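Local coordinates for Cry23AA1 (Bacillus thuringiensis, PDB 4RHZ), which forms a binary complex with Cry37Aa1, binds zinc and probably acts as a pore-forming insecticidal toxin of the aerolysin family, at residues A[28-42]-A[160-173]. Numbering follows the deposited sequence.
Sequences DPSFKVFNESVTPQF and NVPVNVECDMSGTL
Asp-28 donates its backbone N to Thr-172 O, while its OD2 accepts Ser-30 N in an Asx turn and also the OG of that serine, opening a type I beta turn. Phe-31 lays one ring face over Ser-170 O and turns its edge to Met-169, CZ lying 4.0 Å from SD. From Lys-32 the strand runs antiparallel to 160-170, beginning with paired backbone bonds to Ser-170. At Phe-34, CG sits between the backbone N and carbonyl carbon (chi1 57°), which swings the ring over Asp-168, whose CB stands 3.8 Å from the ring centroid in a CH-pi contact. A local beta bulge follows: Asn-35, with positive phi, hydrogen-bonds through ND2 to the anti side of Asp-168 OD2 (2.7 Å), 21° out of the carboxylate plane. A water links Ser-37 O, Thr-39 OG1 and Glu-166 OE2; His-212 bridges Glu-166 OE1 and Asp-168 OD1. On the other face, covered by Tyr-120 and Phe-101, Val-38 CG1 meets Val-163 CG2 at 3.6 Å. Gln-41, its extended chain crossing Pro-162 at about a right angle with OE1 against CB, hydrogen-bonds through NE2 to Asn-164 OD1 (3.0 Å), above the carbonyl plane of Asn-164. Phe-42 then receives Val-161 CG1 over its ring face. Such long antiparallel strands, here with 160-170 also backbone hydrogen-bonded to strand 211-235, are characteristic of the elongated aerolysin-type fold.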
# COMPACT_ATOMS: atom_id res chain seq x y z
N ASP A 28 -14.44 37.79 -17.75
CA ASP A 28 -14.22 38.36 -19.05
C ASP A 28 -14.03 37.21 -20.06
O ASP A 28 -13.42 36.19 -19.72
CB ASP A 28 -13.00 39.28 -19.04
CG ASP A 28 -12.76 39.96 -20.38
OD1 ASP A 28 -13.54 40.84 -20.79
OD2 ASP A 28 -11.77 39.62 -21.04
N PRO A 29 -14.53 37.36 -21.30
CA PRO A 29 -14.23 36.32 -22.29
C PRO A 29 -12.72 36.03 -22.44
O PRO A 29 -12.36 35.00 -22.96
CB PRO A 29 -14.80 36.91 -23.62
CG PRO A 29 -15.86 38.01 -23.17
CD PRO A 29 -15.17 38.57 -21.92
N SER A 30 -11.84 36.92 -21.98
CA SER A 30 -10.38 36.60 -21.99
C SER A 30 -9.97 35.59 -20.90
O SER A 30 -8.79 35.23 -20.76
CB SER A 30 -9.52 37.86 -21.72
OG SER A 30 -9.73 38.33 -20.37
N PHE A 31 -10.92 35.26 -20.04
CA PHE A 31 -10.55 34.45 -18.90
C PHE A 31 -10.21 33.02 -19.27
O PHE A 31 -11.02 32.34 -19.91
CB PHE A 31 -11.58 34.44 -17.82
CG PHE A 31 -11.05 33.94 -16.57
CD1 PHE A 31 -10.40 34.79 -15.71
CD2 PHE A 31 -11.13 32.56 -16.27
CE1 PHE A 31 -9.89 34.31 -14.51
CE2 PHE A 31 -10.59 32.08 -15.10
CZ PHE A 31 -9.97 32.97 -14.19
N LYS A 32 -9.02 32.57 -18.90
CA LYS A 32 -8.73 31.17 -19.16
C LYS A 32 -8.05 30.35 -18.03
O LYS A 32 -7.24 30.85 -17.24
CB LYS A 32 -8.12 30.93 -20.58
CG LYS A 32 -6.88 31.76 -20.90
CD LYS A 32 -6.25 31.39 -22.31
CE LYS A 32 -4.73 31.74 -22.36
NZ LYS A 32 -3.88 30.61 -22.93
N VAL A 33 -8.45 29.09 -17.97
CA VAL A 33 -7.77 28.10 -17.14
C VAL A 33 -7.00 27.11 -18.04
O VAL A 33 -7.51 26.63 -19.01
CB VAL A 33 -8.76 27.34 -16.29
CG1 VAL A 33 -8.02 26.30 -15.35
CG2 VAL A 33 -9.63 28.32 -15.48
N PHE A 34 -5.77 26.82 -17.71
CA PHE A 34 -5.00 25.89 -18.55
C PHE A 34 -3.82 25.29 -17.75
O PHE A 34 -3.61 25.64 -16.53
CB PHE A 34 -4.49 26.62 -19.83
CG PHE A 34 -3.64 27.84 -19.53
CD1 PHE A 34 -2.25 27.77 -19.60
CD2 PHE A 34 -4.24 29.06 -19.11
CE1 PHE A 34 -1.46 28.94 -19.33
CE2 PHE A 34 -3.46 30.20 -18.83
CZ PHE A 34 -2.08 30.15 -18.92
N ASN A 35 -3.05 24.42 -18.44
CA ASN A 35 -1.99 23.61 -17.83
C ASN A 35 -2.50 22.95 -16.56
O ASN A 35 -1.85 23.04 -15.51
CB ASN A 35 -0.77 24.47 -17.43
CG ASN A 35 -0.08 25.10 -18.63
OD1 ASN A 35 -0.25 24.64 -19.76
ND2 ASN A 35 0.66 26.20 -18.39
N GLU A 36 -3.69 22.36 -16.61
CA GLU A 36 -4.18 21.55 -15.49
C GLU A 36 -3.25 20.34 -15.33
O GLU A 36 -2.78 19.73 -16.31
CB GLU A 36 -5.58 21.02 -15.77
CG GLU A 36 -6.65 22.09 -15.79
CD GLU A 36 -7.06 22.47 -17.19
OE1 GLU A 36 -6.18 22.66 -18.07
OE2 GLU A 36 -8.28 22.55 -17.41
N SER A 37 -2.98 20.00 -14.08
CA SER A 37 -1.99 19.00 -13.81
C SER A 37 -2.17 18.46 -12.42
O SER A 37 -2.02 19.22 -11.45
CB SER A 37 -0.61 19.61 -13.95
OG SER A 37 0.39 18.67 -13.59
N VAL A 38 -2.53 17.19 -12.31
CA VAL A 38 -2.49 16.52 -11.02
C VAL A 38 -1.25 15.59 -10.99
O VAL A 38 -1.10 14.71 -11.83
CB VAL A 38 -3.78 15.72 -10.78
CG1 VAL A 38 -3.64 14.82 -9.54
CG2 VAL A 38 -5.03 16.67 -10.69
N THR A 39 -0.35 15.84 -10.05
CA THR A 39 0.84 15.05 -9.95
C THR A 39 1.06 14.50 -8.53
O THR A 39 0.90 15.21 -7.54
CB THR A 39 2.11 15.80 -10.46
OG1 THR A 39 2.30 16.95 -9.69
CG2 THR A 39 2.02 16.17 -11.98
N PRO A 40 1.42 13.21 -8.44
CA PRO A 40 1.70 12.47 -7.20
C PRO A 40 2.94 13.06 -6.59
O PRO A 40 3.83 13.36 -7.31
CB PRO A 40 1.99 11.04 -7.70
CG PRO A 40 2.53 11.25 -9.11
CD PRO A 40 1.65 12.37 -9.64
N GLN A 41 2.99 13.23 -5.28
CA GLN A 41 4.16 13.79 -4.65
C GLN A 41 5.37 12.82 -4.67
O GLN A 41 6.51 13.29 -4.63
CB GLN A 41 3.84 14.26 -3.23
CG GLN A 41 3.08 15.58 -3.30
CD GLN A 41 2.80 16.26 -1.97
OE1 GLN A 41 3.20 15.78 -0.89
NE2 GLN A 41 2.08 17.39 -2.05
N PHE A 42 5.11 11.51 -4.71
CA PHE A 42 6.10 10.47 -4.90
C PHE A 42 5.41 9.37 -5.66
O PHE A 42 4.20 9.34 -5.81
CB PHE A 42 6.68 9.96 -3.56
CG PHE A 42 5.64 9.51 -2.54
CD1 PHE A 42 5.04 8.25 -2.65
CD2 PHE A 42 5.27 10.34 -1.49
CE1 PHE A 42 4.09 7.81 -1.72
CE2 PHE A 42 4.31 9.93 -0.56
CZ PHE A 42 3.70 8.64 -0.69
N ASN A 160 -1.18 5.41 0.14
CA ASN A 160 -1.86 6.69 0.41
C ASN A 160 -0.95 7.79 -0.10
O ASN A 160 0.05 8.11 0.53
CB ASN A 160 -2.13 6.86 1.89
CG ASN A 160 -3.08 8.08 2.19
OD1 ASN A 160 -3.34 8.95 1.32
ND2 ASN A 160 -3.60 8.12 3.42
N VAL A 161 -1.26 8.35 -1.27
CA VAL A 161 -0.31 9.29 -1.90
C VAL A 161 -0.88 10.71 -2.01
O VAL A 161 -1.91 10.89 -2.63
CB VAL A 161 0.11 8.82 -3.26
CG1 VAL A 161 1.22 9.70 -3.83
CG2 VAL A 161 0.58 7.32 -3.25
N PRO A 162 -0.22 11.72 -1.40
CA PRO A 162 -0.65 13.10 -1.64
C PRO A 162 -0.42 13.47 -3.08
O PRO A 162 0.58 13.07 -3.69
CB PRO A 162 0.26 13.93 -0.72
CG PRO A 162 0.76 12.97 0.37
CD PRO A 162 0.81 11.63 -0.33
N VAL A 163 -1.38 14.18 -3.67
CA VAL A 163 -1.13 14.72 -5.01
C VAL A 163 -1.23 16.26 -4.98
O VAL A 163 -1.92 16.86 -4.10
CB VAL A 163 -2.05 14.11 -6.10
CG1 VAL A 163 -2.03 12.58 -6.05
CG2 VAL A 163 -3.50 14.60 -5.94
N ASN A 164 -0.50 16.87 -5.92
CA ASN A 164 -0.58 18.27 -6.22
C ASN A 164 -1.68 18.48 -7.24
O ASN A 164 -1.70 17.80 -8.27
CB ASN A 164 0.72 18.71 -6.84
CG ASN A 164 1.88 18.53 -5.89
OD1 ASN A 164 1.79 18.85 -4.69
ND2 ASN A 164 2.96 17.97 -6.42
N VAL A 165 -2.58 19.42 -6.96
CA VAL A 165 -3.71 19.76 -7.83
C VAL A 165 -3.50 21.24 -8.29
O VAL A 165 -3.69 22.18 -7.52
CB VAL A 165 -5.04 19.60 -7.03
CG1 VAL A 165 -6.25 19.99 -7.86
CG2 VAL A 165 -5.20 18.17 -6.48
N GLU A 166 -3.08 21.43 -9.53
CA GLU A 166 -2.50 22.66 -10.00
C GLU A 166 -3.08 23.09 -11.31
O GLU A 166 -3.46 22.25 -12.14
CB GLU A 166 -0.99 22.49 -10.20
CG GLU A 166 -0.27 22.42 -8.88
CD GLU A 166 1.22 22.35 -9.09
OE1 GLU A 166 1.90 23.36 -8.87
OE2 GLU A 166 1.73 21.31 -9.54
N CYS A 167 -3.15 24.41 -11.49
CA CYS A 167 -3.40 24.99 -12.85
C CYS A 167 -2.94 26.46 -12.94
O CYS A 167 -2.59 27.06 -11.92
CB CYS A 167 -4.85 24.88 -13.28
SG CYS A 167 -5.93 25.73 -12.13
N ASP A 168 -2.93 26.99 -14.16
CA ASP A 168 -2.68 28.41 -14.45
C ASP A 168 -3.96 29.09 -14.87
O ASP A 168 -4.87 28.47 -15.41
CB ASP A 168 -1.69 28.56 -15.61
CG ASP A 168 -0.27 28.13 -15.24
OD1 ASP A 168 0.09 28.25 -14.04
OD2 ASP A 168 0.48 27.72 -16.16
N MET A 169 -3.99 30.39 -14.66
CA MET A 169 -5.16 31.18 -14.98
C MET A 169 -4.64 32.51 -15.51
O MET A 169 -3.65 33.06 -14.99
CB MET A 169 -5.98 31.39 -13.72
CG MET A 169 -6.85 30.24 -13.39
SD MET A 169 -7.86 30.52 -11.91
CE MET A 169 -8.12 28.83 -11.34
N SER A 170 -5.27 33.01 -16.56
CA SER A 170 -4.98 34.34 -17.07
C SER A 170 -6.32 34.97 -17.43
O SER A 170 -7.33 34.25 -17.62
CB SER A 170 -4.11 34.30 -18.32
OG SER A 170 -4.84 33.61 -19.30
N GLY A 171 -6.31 36.32 -17.51
CA GLY A 171 -7.53 37.04 -17.79
C GLY A 171 -8.15 37.74 -16.61
O GLY A 171 -7.57 37.76 -15.54
N THR A 172 -9.34 38.34 -16.81
CA THR A 172 -9.85 39.27 -15.81
C THR A 172 -11.30 39.00 -15.54
O THR A 172 -11.96 38.28 -16.29
CB THR A 172 -9.77 40.71 -16.34
OG1 THR A 172 -10.53 40.81 -17.56
CG2 THR A 172 -8.33 41.17 -16.59
N LEU A 173 -11.78 39.58 -14.45
CA LEU A 173 -13.21 39.69 -14.21
C LEU A 173 -13.57 41.17 -14.35
O LEU A 173 -12.80 42.07 -13.95
CB LEU A 173 -13.59 39.21 -12.79
CG LEU A 173 -13.51 37.68 -12.67
CD1 LEU A 173 -12.03 37.31 -12.33
CD2 LEU A 173 -14.50 37.17 -11.63
O HOH W 1 0.81 19.02 -10.38